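Local coordinates for protein endoglucanase (Uncultured bacterium, PDB 3X17) that hydrolyses internal beta-1,4-glucosidic bonds of cellulose as a glycoside hydrolase family 9 endoglucanase that carries an N-terminal Ig-like domain, at residues V403-Y417 and L446-R460. Numbering follows the deposited sequence.
Sequences VQRILEGARSVFQTY and LLFAHHLEPRPEYER
Helix 403-417 crosses helix 446-452 at -129° with axes 8.3 Å apart at closest, and beyond the turn at 453-455 it also meets helix 456-460; Ala410 and Leu446 bring the backbones nearest, their CA atoms 4.7 Å apart. One turn earlier the CA atoms of Leu407 and Ala449 are 5.3 Å apart, and CD2 of Leu407 lies 4.1 Å from CB of Ala449. Toward Val403, CD1 of Leu452 lies 3.8 Å from CG2 of Ile406, the two side chains crossing nearly at right angles, while Leu407 rests its methyls against the carboxylate end of Glu453. Farther along, CG1 of Val413 packs against the branch point of Leu446. Phe414 fits as a knob among Leu446, Glu457, Tyr458 and Arg460. With CG anti to the backbone N (chi1 -167°), its ring is carried across to helix 456-460, where CZ comes 3.4 Å from CD of Glu457 and the carboxylate plane is turned 27° from that of the ring. The Tyr458 ring is set obliquely to that of Phe414, CE1 3.6 Å from Phe414 CG, and its CE2 lies near Ala410 CB; CD of Arg455 sits over the centre of one face of the Tyr458 ring, and the hydroxyl reaches Arg411. Exchanging Phe414 for alanine would probably open a gap between the helices and leave the Glu457 chain and one edge of the Tyr458 ring without the ring they pack on. Toward Tyr417, NE of Arg460 donates to OH of Tyr417 (3.3 Å). Tyr371 touches Ile406 and Phe448, and Val388 of helix 381-390 touches Val403 and Leu452. Helices 396-418, 435-452 and 456-469 are packed here as parts of the (alpha/alpha)6 barrel of the family 9 domain, the last two joined by a short connection.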
loop_
_atom_site.group_PDB
_atom_site.type_symbol
_atom_site.label_atom_id
_atom_site.label_comp_id
_atom_site.label_asym_id
_atom_site.label_seq_id
_atom_site.Cartn_x
_atom_site.Cartn_y
_atom_site.Cartn_z
ATOM N N VAL A 403 -8.852 -13.132 17.669
ATOM C CA VAL A 403 -8.805 -11.836 18.342
ATOM C C VAL A 403 -7.441 -11.655 18.992
ATOM O O VAL A 403 -6.775 -10.633 18.793
ATOM C CB VAL A 403 -9.962 -11.655 19.392
ATOM C CG1 VAL A 403 -9.660 -10.496 20.320
ATOM C CG2 VAL A 403 -11.304 -11.381 18.692
ATOM N N GLN A 404 -7.053 -12.638 19.804
ATOM C CA GLN A 404 -5.758 -12.629 20.487
ATOM C C GLN A 404 -4.562 -12.403 19.523
ATOM O O GLN A 404 -3.639 -11.644 19.833
ATOM C CB GLN A 404 -5.588 -13.950 21.257
ATOM C CG GLN A 404 -4.144 -14.261 21.649
ATOM C CD GLN A 404 -3.574 -15.501 20.964
ATOM O OE1 GLN A 404 -2.372 -15.781 21.078
ATOM N NE2 GLN A 404 -4.428 -16.256 20.257
ATOM N N ARG A 405 -4.564 -13.079 18.371
ATOM C CA ARG A 405 -3.534 -12.838 17.367
ATOM C C ARG A 405 -3.563 -11.420 16.804
ATOM O O ARG A 405 -2.515 -10.786 16.648
ATOM C CB ARG A 405 -3.583 -13.897 16.269
ATOM C CG ARG A 405 -3.523 -15.300 16.833
ATOM C CD ARG A 405 -2.580 -16.189 16.074
ATOM N NE ARG A 405 -1.741 -16.980 16.969
ATOM C CZ ARG A 405 -2.081 -18.147 17.522
ATOM N NH1 ARG A 405 -3.290 -18.688 17.324
ATOM N NH2 ARG A 405 -1.201 -18.776 18.299
ATOM N N ILE A 406 -4.758 -10.869 16.621
ATOM C CA ILE A 406 -4.868 -9.499 16.130
ATOM C C ILE A 406 -4.250 -8.504 17.119
ATOM O O ILE A 406 -3.492 -7.602 16.725
ATOM C CB ILE A 406 -6.329 -9.130 15.813
ATOM C CG1 ILE A 406 -6.814 -9.922 14.601
ATOM C CG2 ILE A 406 -6.465 -7.625 15.550
ATOM C CD1 ILE A 406 -8.306 -9.773 14.292
ATOM N N LEU A 407 -4.521 -8.702 18.413
ATOM C CA LEU A 407 -4.015 -7.774 19.430
ATOM C C LEU A 407 -2.520 -7.941 19.677
ATOM O O LEU A 407 -1.792 -6.955 19.883
ATOM C CB LEU A 407 -4.810 -7.888 20.739
ATOM C CG LEU A 407 -6.336 -7.672 20.605
ATOM C CD1 LEU A 407 -7.010 -8.070 21.930
ATOM C CD2 LEU A 407 -6.692 -6.210 20.253
ATOM N N GLU A 408 -2.062 -9.186 19.622
ATOM C CA GLU A 408 -0.634 -9.483 19.700
ATOM C C GLU A 408 0.154 -8.873 18.505
ATOM O O GLU A 408 1.202 -8.257 18.698
ATOM C CB GLU A 408 -0.402 -11.010 19.851
ATOM C CG GLU A 408 1.056 -11.445 19.896
ATOM C CD GLU A 408 1.878 -10.755 21.007
ATOM O OE1 GLU A 408 1.277 -10.304 22.014
ATOM O OE2 GLU A 408 3.125 -10.666 20.868
ATOM N N GLY A 409 -0.401 -8.962 17.295
ATOM C CA GLY A 409 0.245 -8.383 16.110
ATOM C C GLY A 409 0.467 -6.882 16.240
ATOM O O GLY A 409 1.588 -6.368 16.081
ATOM N N ALA A 410 -0.574 -6.180 16.651
ATOM C CA ALA A 410 -0.436 -4.768 16.896
ATOM C C ALA A 410 0.616 -4.567 17.983
ATOM O O ALA A 410 1.460 -3.685 17.875
ATOM C CB ALA A 410 -1.764 -4.166 17.286
ATOM N N ARG A 411 0.612 -5.432 18.995
ATOM C CA ARG A 411 1.509 -5.221 20.126
ATOM C C ARG A 411 2.980 -5.327 19.711
ATOM O O ARG A 411 3.764 -4.408 19.942
ATOM C CB ARG A 411 1.179 -6.151 21.311
ATOM C CG ARG A 411 1.227 -5.444 22.671
ATOM C CD ARG A 411 0.926 -6.383 23.840
ATOM N NE ARG A 411 -0.425 -6.927 23.744
ATOM C CZ ARG A 411 -0.714 -8.228 23.721
ATOM N NH1 ARG A 411 0.250 -9.127 23.879
ATOM N NH2 ARG A 411 -1.970 -8.628 23.561
ATOM N N SER A 412 3.341 -6.390 19.005
ATOM C CA SER A 412 4.695 -6.414 18.440
ATOM C C SER A 412 5.000 -5.219 17.516
ATOM O O SER A 412 6.072 -4.638 17.613
ATOM C CB SER A 412 5.019 -7.751 17.765
ATOM O OG SER A 412 4.086 -7.999 16.739
ATOM N N VAL A 413 4.063 -4.826 16.651
ATOM C CA VAL A 413 4.296 -3.626 15.848
ATOM C C VAL A 413 4.596 -2.415 16.748
ATOM O O VAL A 413 5.592 -1.723 16.541
ATOM C CB VAL A 413 3.157 -3.315 14.852
ATOM C CG1 VAL A 413 3.378 -1.963 14.223
ATOM C CG2 VAL A 413 3.112 -4.385 13.766
ATOM N N PHE A 414 3.733 -2.174 17.734
ATOM C CA PHE A 414 3.880 -1.039 18.627
ATOM C C PHE A 414 5.218 -1.019 19.358
ATOM O O PHE A 414 5.848 0.038 19.481
ATOM C CB PHE A 414 2.749 -0.990 19.636
ATOM C CG PHE A 414 2.671 0.322 20.383
ATOM C CD1 PHE A 414 2.231 1.470 19.735
ATOM C CD2 PHE A 414 3.173 0.433 21.686
ATOM C CE1 PHE A 414 2.228 2.706 20.384
ATOM C CE2 PHE A 414 3.165 1.663 22.346
ATOM C CZ PHE A 414 2.702 2.800 21.688
ATOM N N GLN A 415 5.690 -2.192 19.771
ATOM C CA GLN A 415 6.996 -2.294 20.416
ATOM C C GLN A 415 8.150 -1.870 19.508
ATOM O O GLN A 415 9.125 -1.228 19.964
ATOM C CB GLN A 415 7.230 -3.715 20.914
ATOM C CG GLN A 415 8.699 -4.071 21.055
ATOM C CD GLN A 415 8.922 -5.470 21.627
ATOM O OE1 GLN A 415 10.046 -5.973 21.635
ATOM N NE2 GLN A 415 7.860 -6.092 22.122
ATOM N N THR A 416 8.084 -2.256 18.229
ATOM C CA THR A 416 9.098 -1.794 17.277
ATOM C C THR A 416 9.001 -0.279 17.088
ATOM O O THR A 416 10.006 0.435 17.083
ATOM C CB THR A 416 8.991 -2.517 15.920
ATOM O OG1 THR A 416 8.966 -3.931 16.134
ATOM C CG2 THR A 416 10.199 -2.176 15.022
ATOM N N TYR A 417 7.783 0.218 16.973
ATOM C CA TYR A 417 7.581 1.642 16.793
ATOM C C TYR A 417 8.250 2.411 17.941
ATOM O O TYR A 417 8.847 3.474 17.729
ATOM C CB TYR A 417 6.086 1.941 16.734
ATOM C CG TYR A 417 5.683 3.349 17.125
ATOM C CD1 TYR A 417 5.758 4.393 16.212
ATOM C CD2 TYR A 417 5.142 3.615 18.382
ATOM C CE1 TYR A 417 5.365 5.700 16.559
ATOM C CE2 TYR A 417 4.690 4.898 18.716
ATOM C CZ TYR A 417 4.831 5.939 17.797
ATOM O OH TYR A 417 4.415 7.218 18.111
ATOM N N LEU A 446 -2.001 -2.023 13.436
ATOM C CA LEU A 446 -2.334 -1.148 14.574
ATOM C C LEU A 446 -3.788 -0.690 14.509
ATOM O O LEU A 446 -4.520 -0.821 15.488
ATOM C CB LEU A 446 -1.422 0.081 14.627
ATOM C CG LEU A 446 0.054 -0.235 14.875
ATOM C CD1 LEU A 446 0.931 0.943 14.449
ATOM C CD2 LEU A 446 0.286 -0.572 16.348
ATOM N N LEU A 447 -4.239 -0.276 13.329
ATOM C CA LEU A 447 -5.603 0.143 13.187
ATOM C C LEU A 447 -6.595 -1.001 13.340
ATOM O O LEU A 447 -7.722 -0.769 13.756
ATOM C CB LEU A 447 -5.833 0.889 11.870
ATOM C CG LEU A 447 -5.139 2.250 11.747
ATOM C CD1 LEU A 447 -5.313 2.830 10.342
ATOM C CD2 LEU A 447 -5.602 3.235 12.821
ATOM N N PHE A 448 -6.228 -2.218 12.951
ATOM C CA PHE A 448 -7.153 -3.351 13.147
ATOM C C PHE A 448 -7.407 -3.544 14.660
ATOM O O PHE A 448 -8.543 -3.743 15.084
ATOM C CB PHE A 448 -6.592 -4.650 12.580
ATOM C CG PHE A 448 -6.709 -4.783 11.067
ATOM C CD1 PHE A 448 -7.537 -3.943 10.327
ATOM C CD2 PHE A 448 -6.008 -5.772 10.398
ATOM C CE1 PHE A 448 -7.644 -4.082 8.937
ATOM C CE2 PHE A 448 -6.141 -5.947 9.005
ATOM C CZ PHE A 448 -6.955 -5.094 8.283
ATOM N N ALA A 449 -6.330 -3.540 15.434
ATOM C CA ALA A 449 -6.380 -3.724 16.878
ATOM C C ALA A 449 -7.131 -2.566 17.540
ATOM O O ALA A 449 -8.074 -2.779 18.297
ATOM C CB ALA A 449 -4.934 -3.853 17.458
ATOM N N HIS A 450 -6.809 -1.354 17.123
ATOM C CA HIS A 450 -7.560 -0.171 17.514
ATOM C C HIS A 450 -9.061 -0.327 17.282
ATOM O O HIS A 450 -9.876 0.199 18.043
ATOM C CB HIS A 450 -7.046 1.060 16.768
ATOM C CG HIS A 450 -7.782 2.322 17.111
ATOM N ND1 HIS A 450 -7.731 2.896 18.367
ATOM C CD2 HIS A 450 -8.610 3.103 16.374
ATOM C CE1 HIS A 450 -8.432 4.018 18.363
ATOM N NE2 HIS A 450 -9.017 4.140 17.184
ATOM N N HIS A 451 -9.425 -1.001 16.202
ATOM C CA HIS A 451 -10.822 -1.147 15.868
ATOM C C HIS A 451 -11.529 -2.124 16.831
ATOM O O HIS A 451 -12.717 -1.956 17.144
ATOM C CB HIS A 451 -10.981 -1.593 14.418
ATOM C CG HIS A 451 -12.401 -1.613 13.952
ATOM N ND1 HIS A 451 -13.241 -2.687 14.177
ATOM C CD2 HIS A 451 -13.162 -0.658 13.365
ATOM C CE1 HIS A 451 -14.451 -2.403 13.724
ATOM N NE2 HIS A 451 -14.434 -1.171 13.241
ATOM N N LEU A 452 -10.796 -3.136 17.305
ATOM C CA LEU A 452 -11.365 -4.118 18.247
ATOM C C LEU A 452 -11.429 -3.563 19.674
ATOM O O LEU A 452 -12.314 -3.912 20.455
ATOM C CB LEU A 452 -10.519 -5.388 18.264
ATOM C CG LEU A 452 -10.458 -6.261 17.004
ATOM C CD1 LEU A 452 -9.745 -7.503 17.395
ATOM C CD2 LEU A 452 -11.860 -6.595 16.472
ATOM N N GLU A 453 -10.514 -2.647 19.962
ATOM C CA GLU A 453 -10.147 -2.243 21.307
ATOM C C GLU A 453 -9.503 -0.855 21.161
ATOM O O GLU A 453 -8.298 -0.748 20.888
ATOM C CB GLU A 453 -9.118 -3.233 21.851
ATOM C CG GLU A 453 -9.067 -3.395 23.350
ATOM C CD GLU A 453 -8.035 -4.460 23.770
ATOM O OE1 GLU A 453 -6.809 -4.151 23.787
ATOM O OE2 GLU A 453 -8.448 -5.617 24.026
ATOM N N PRO A 454 -10.319 0.209 21.254
ATOM C CA PRO A 454 -9.779 1.542 20.938
ATOM C C PRO A 454 -8.605 1.878 21.843
ATOM O O PRO A 454 -8.586 1.468 23.006
ATOM C CB PRO A 454 -10.976 2.477 21.186
ATOM C CG PRO A 454 -12.193 1.600 20.826
ATOM C CD PRO A 454 -11.794 0.208 21.344
ATOM N N ARG A 455 -7.599 2.511 21.281
ATOM C CA ARG A 455 -6.351 2.669 21.956
ATOM C C ARG A 455 -5.564 3.759 21.292
ATOM O O ARG A 455 -4.959 3.563 20.280
ATOM C CB ARG A 455 -5.613 1.369 21.874
ATOM C CG ARG A 455 -4.291 1.382 22.492
ATOM C CD ARG A 455 -3.766 0.020 22.495
ATOM N NE ARG A 455 -3.842 -0.574 23.802
ATOM C CZ ARG A 455 -2.983 -0.291 24.757
ATOM N NH1 ARG A 455 -2.027 0.563 24.503
ATOM N NH2 ARG A 455 -3.077 -0.842 25.944
ATOM N N PRO A 456 -5.603 4.934 21.867
ATOM C CA PRO A 456 -5.061 6.107 21.213
ATOM C C PRO A 456 -3.615 5.991 20.797
ATOM O O PRO A 456 -3.285 6.533 19.788
ATOM C CB PRO A 456 -5.241 7.173 22.270
ATOM C CG PRO A 456 -6.406 6.770 22.949
ATOM C CD PRO A 456 -6.391 5.312 23.037
ATOM N N GLU A 457 -2.775 5.313 21.554
ATOM C CA GLU A 457 -1.404 5.187 21.135
ATOM C C GLU A 457 -1.276 4.410 19.841
ATOM O O GLU A 457 -0.369 4.604 19.120
ATOM C CB GLU A 457 -0.511 4.616 22.224
ATOM C CG GLU A 457 -0.668 3.172 22.538
ATOM C CD GLU A 457 0.061 2.770 23.802
ATOM O OE1 GLU A 457 0.727 3.604 24.427
ATOM O OE2 GLU A 457 -0.011 1.600 24.156
ATOM N N TYR A 458 -2.198 3.526 19.549
ATOM C CA TYR A 458 -2.091 2.738 18.318
ATOM C C TYR A 458 -2.406 3.650 17.132
ATOM O O TYR A 458 -1.676 3.684 16.146
ATOM C CB TYR A 458 -3.018 1.533 18.342
ATOM C CG TYR A 458 -2.477 0.339 19.108
ATOM C CD1 TYR A 458 -1.218 0.362 19.695
ATOM C CD2 TYR A 458 -3.244 -0.803 19.263
ATOM C CE1 TYR A 458 -0.753 -0.724 20.446
ATOM C CE2 TYR A 458 -2.780 -1.901 19.973
ATOM C CZ TYR A 458 -1.538 -1.863 20.555
ATOM O OH TYR A 458 -1.067 -2.993 21.192
ATOM N N GLU A 459 -3.421 4.485 17.301
ATOM C CA GLU A 459 -3.801 5.430 16.268
ATOM C C GLU A 459 -2.699 6.461 16.017
ATOM O O GLU A 459 -2.398 6.824 14.859
ATOM C CB GLU A 459 -5.101 6.116 16.663
ATOM C CG GLU A 459 -5.858 6.729 15.504
ATOM C CD GLU A 459 -7.233 7.247 15.920
ATOM O OE1 GLU A 459 -8.135 6.425 16.137
ATOM O OE2 GLU A 459 -7.394 8.465 16.097
ATOM N N ARG A 460 -2.030 6.861 17.090
ATOM C CA ARG A 460 -0.868 7.720 16.935
ATOM C C ARG A 460 0.235 6.997 16.147
ATOM O O ARG A 460 0.839 7.585 15.249
ATOM C CB ARG A 460 -0.325 8.233 18.278
ATOM C CG ARG A 460 0.911 9.158 18.105
ATOM C CD ARG A 460 1.465 9.654 19.454
ATOM N NE ARG A 460 2.256 8.621 20.135
ATOM C CZ ARG A 460 1.899 8.015 21.272
ATOM N NH1 ARG A 460 0.758 8.349 21.875
ATOM N NH2 ARG A 460 2.679 7.069 21.804
#